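Local coordinates for amino acid ABC transporter, binding protein (Thermus thermophilus, PDB 3VV5) that binds amino acids such as S-(2-aminoethyl)-L-cysteine as the solute-binding component of an ABC transporter involved in their uptake, at residues V127-G132 and N204-G209. Numbering follows the deposited sequence.
Sequences VSRKGG and NTLQVG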
loop_
_atom_site.group_PDB
_atom_site.type_symbol
_atom_site.label_atom_id
_atom_site.label_comp_id
_atom_site.label_asym_id
_atom_site.label_seq_id
_atom_site.Cartn_x
_atom_site.Cartn_y
_atom_site.Cartn_z
ATOM N N VAL A 127 16.312 0.426 3.747
ATOM C CA VAL A 127 17.137 -0.215 2.732
ATOM C C VAL A 127 18.213 0.726 2.204
ATOM O O VAL A 127 17.956 1.894 1.888
ATOM C CB VAL A 127 16.324 -1.063 1.651
ATOM C CG1 VAL A 127 14.789 -0.842 1.717
ATOM C CG2 VAL A 127 16.902 -1.008 0.268
ATOM N N SER A 128 19.433 0.205 2.157
ATOM C CA SER A 128 20.575 1.010 1.735
ATOM C C SER A 128 21.398 0.244 0.726
ATOM O O SER A 128 21.084 -0.897 0.387
ATOM C CB SER A 128 21.461 1.373 2.946
ATOM O OG SER A 128 20.705 1.969 3.996
ATOM N N ARG A 129 22.461 0.876 0.242
ATOM C CA ARG A 129 23.439 0.145 -0.548
ATOM C C ARG A 129 24.220 -0.711 0.448
ATOM O O ARG A 129 24.213 -0.417 1.644
ATOM C CB ARG A 129 24.339 1.104 -1.356
ATOM C CG ARG A 129 23.563 1.925 -2.408
ATOM C CD ARG A 129 24.460 2.868 -3.233
ATOM N NE ARG A 129 25.078 3.907 -2.407
ATOM C CZ ARG A 129 24.437 4.974 -1.924
ATOM N NH1 ARG A 129 23.142 5.171 -2.173
ATOM N NH2 ARG A 129 25.090 5.856 -1.190
ATOM N N LYS A 130 24.858 -1.778 -0.016
ATOM C CA LYS A 130 25.683 -2.588 0.884
ATOM C C LYS A 130 26.753 -1.725 1.562
ATOM O O LYS A 130 27.383 -0.888 0.915
ATOM C CB LYS A 130 26.263 -3.780 0.129
ATOM C CG LYS A 130 25.381 -5.004 0.283
ATOM C CD LYS A 130 25.506 -5.958 -0.863
ATOM C CE LYS A 130 24.874 -7.279 -0.503
ATOM N NZ LYS A 130 23.444 -7.131 -0.087
ATOM N N GLY A 131 26.911 -1.875 2.882
ATOM C CA GLY A 131 27.804 -0.978 3.650
ATOM C C GLY A 131 27.129 0.297 4.115
ATOM O O GLY A 131 27.735 1.129 4.809
ATOM N N GLY A 132 25.865 0.464 3.726
ATOM C CA GLY A 132 25.110 1.658 4.071
ATOM C C GLY A 132 24.414 1.470 5.408
ATOM O O GLY A 132 24.620 0.461 6.075
ATOM N N ASN A 204 23.309 -8.297 -4.570
ATOM C CA ASN A 204 24.698 -7.906 -4.345
ATOM C C ASN A 204 24.945 -6.408 -4.315
ATOM O O ASN A 204 26.088 -5.989 -4.201
ATOM C CB ASN A 204 25.598 -8.548 -5.398
ATOM C CG ASN A 204 25.610 -10.042 -5.298
ATOM O OD1 ASN A 204 25.654 -10.600 -4.198
ATOM N ND2 ASN A 204 25.554 -10.715 -6.448
ATOM N N THR A 205 23.887 -5.600 -4.392
ATOM C CA THR A 205 24.055 -4.147 -4.363
ATOM C C THR A 205 23.279 -3.451 -3.227
ATOM O O THR A 205 23.736 -2.435 -2.711
ATOM C CB THR A 205 23.839 -3.471 -5.772
ATOM O OG1 THR A 205 22.609 -2.753 -5.814
ATOM C CG2 THR A 205 23.863 -4.491 -6.897
ATOM N N LEU A 206 22.140 -4.020 -2.819
ATOM C CA LEU A 206 21.354 -3.463 -1.710
ATOM C C LEU A 206 21.250 -4.432 -0.525
ATOM O O LEU A 206 21.438 -5.645 -0.669
ATOM C CB LEU A 206 19.944 -3.063 -2.183
ATOM C CG LEU A 206 19.806 -2.018 -3.295
ATOM C CD1 LEU A 206 18.338 -1.672 -3.548
ATOM C CD2 LEU A 206 20.606 -0.758 -2.996
ATOM N N GLN A 207 20.943 -3.889 0.645
ATOM C CA GLN A 207 20.784 -4.693 1.841
ATOM C C GLN A 207 19.561 -4.150 2.553
ATOM O O GLN A 207 19.371 -2.940 2.616
ATOM C CB GLN A 207 22.038 -4.601 2.735
ATOM C CG GLN A 207 21.903 -3.649 3.914
ATOM C CD GLN A 207 23.228 -3.070 4.419
ATOM O OE1 GLN A 207 24.268 -3.756 4.448
ATOM N NE2 GLN A 207 23.190 -1.794 4.826
ATOM N N VAL A 208 18.735 -5.039 3.085
ATOM C CA VAL A 208 17.575 -4.611 3.875
ATOM C C VAL A 208 18.015 -4.538 5.332
ATOM O O VAL A 208 18.582 -5.497 5.870
ATOM C CB VAL A 208 16.371 -5.570 3.668
ATOM C CG1 VAL A 208 15.145 -5.114 4.463
ATOM C CG2 VAL A 208 16.036 -5.686 2.169
ATOM N N GLY A 209 17.776 -3.388 5.956
ATOM C CA GLY A 209 18.197 -3.146 7.333
ATOM C C GLY A 209 17.061 -3.400 8.300
ATOM O O GLY A 209 16.246 -4.298 8.089
HETATM O O HOH W 1 26.468 -3.098 5.831
#
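Ser128 and Gln207 form an antiparallel hydrogen-bonded pair: Ser128 N donates to Gln207 O at 3.2 Å, and Gln207 N returns the bond to Ser128 O at 3.0 Å. The ladder runs one step past the strand end, where Lys130 N reaches Thr205 O at 3.0 Å. From there the Lys130 side chain runs back over the backbone of 204-206, CD lying 3.4 Å from Asn204 O. A bend at its last torsion (chi4 56°) brings NZ to within 2.6 Å of Leu206 O, above that carbonyl's plane; the ammonium also bonds to Glu203 O, so two backbone oxygens hold it. The Gln207 amide reaches the type II turn of Arg129 to Gly132, which Gly132 N closes onto Arg129 O. NE2 donates to Gly132 O at 2.9 Å, with that oxygen almost in the amide plane but the donor well above the glycine carbonyl's own plane, while a water bridges OE1 to Gly131 N, weakly at the glycine end. Ser128, on the same sheet face as Gln207, turns OG to Pro133 O and Thr185 OG1. Val127 lies on the opposite face, where its CG2 meets Leu206 CD1 at 4.1 Å, both residues packed against helices 171-180 and 190-200. Leu206 and Arg129 form the last, non-hydrogen-bonded pair and their side chains diverge, though Leu206 CD2 still touches Arg129 CG. The Arg129 guanidinium leaves the pair, NH1 bonding to Ile183 O and Leu178 O. This is the outer end of the long antiparallel strand pair 120-129 and 206-222 of a family 3 solute-binding protein, the side chain of Val127 about 13 Å from the bound L-thialysine.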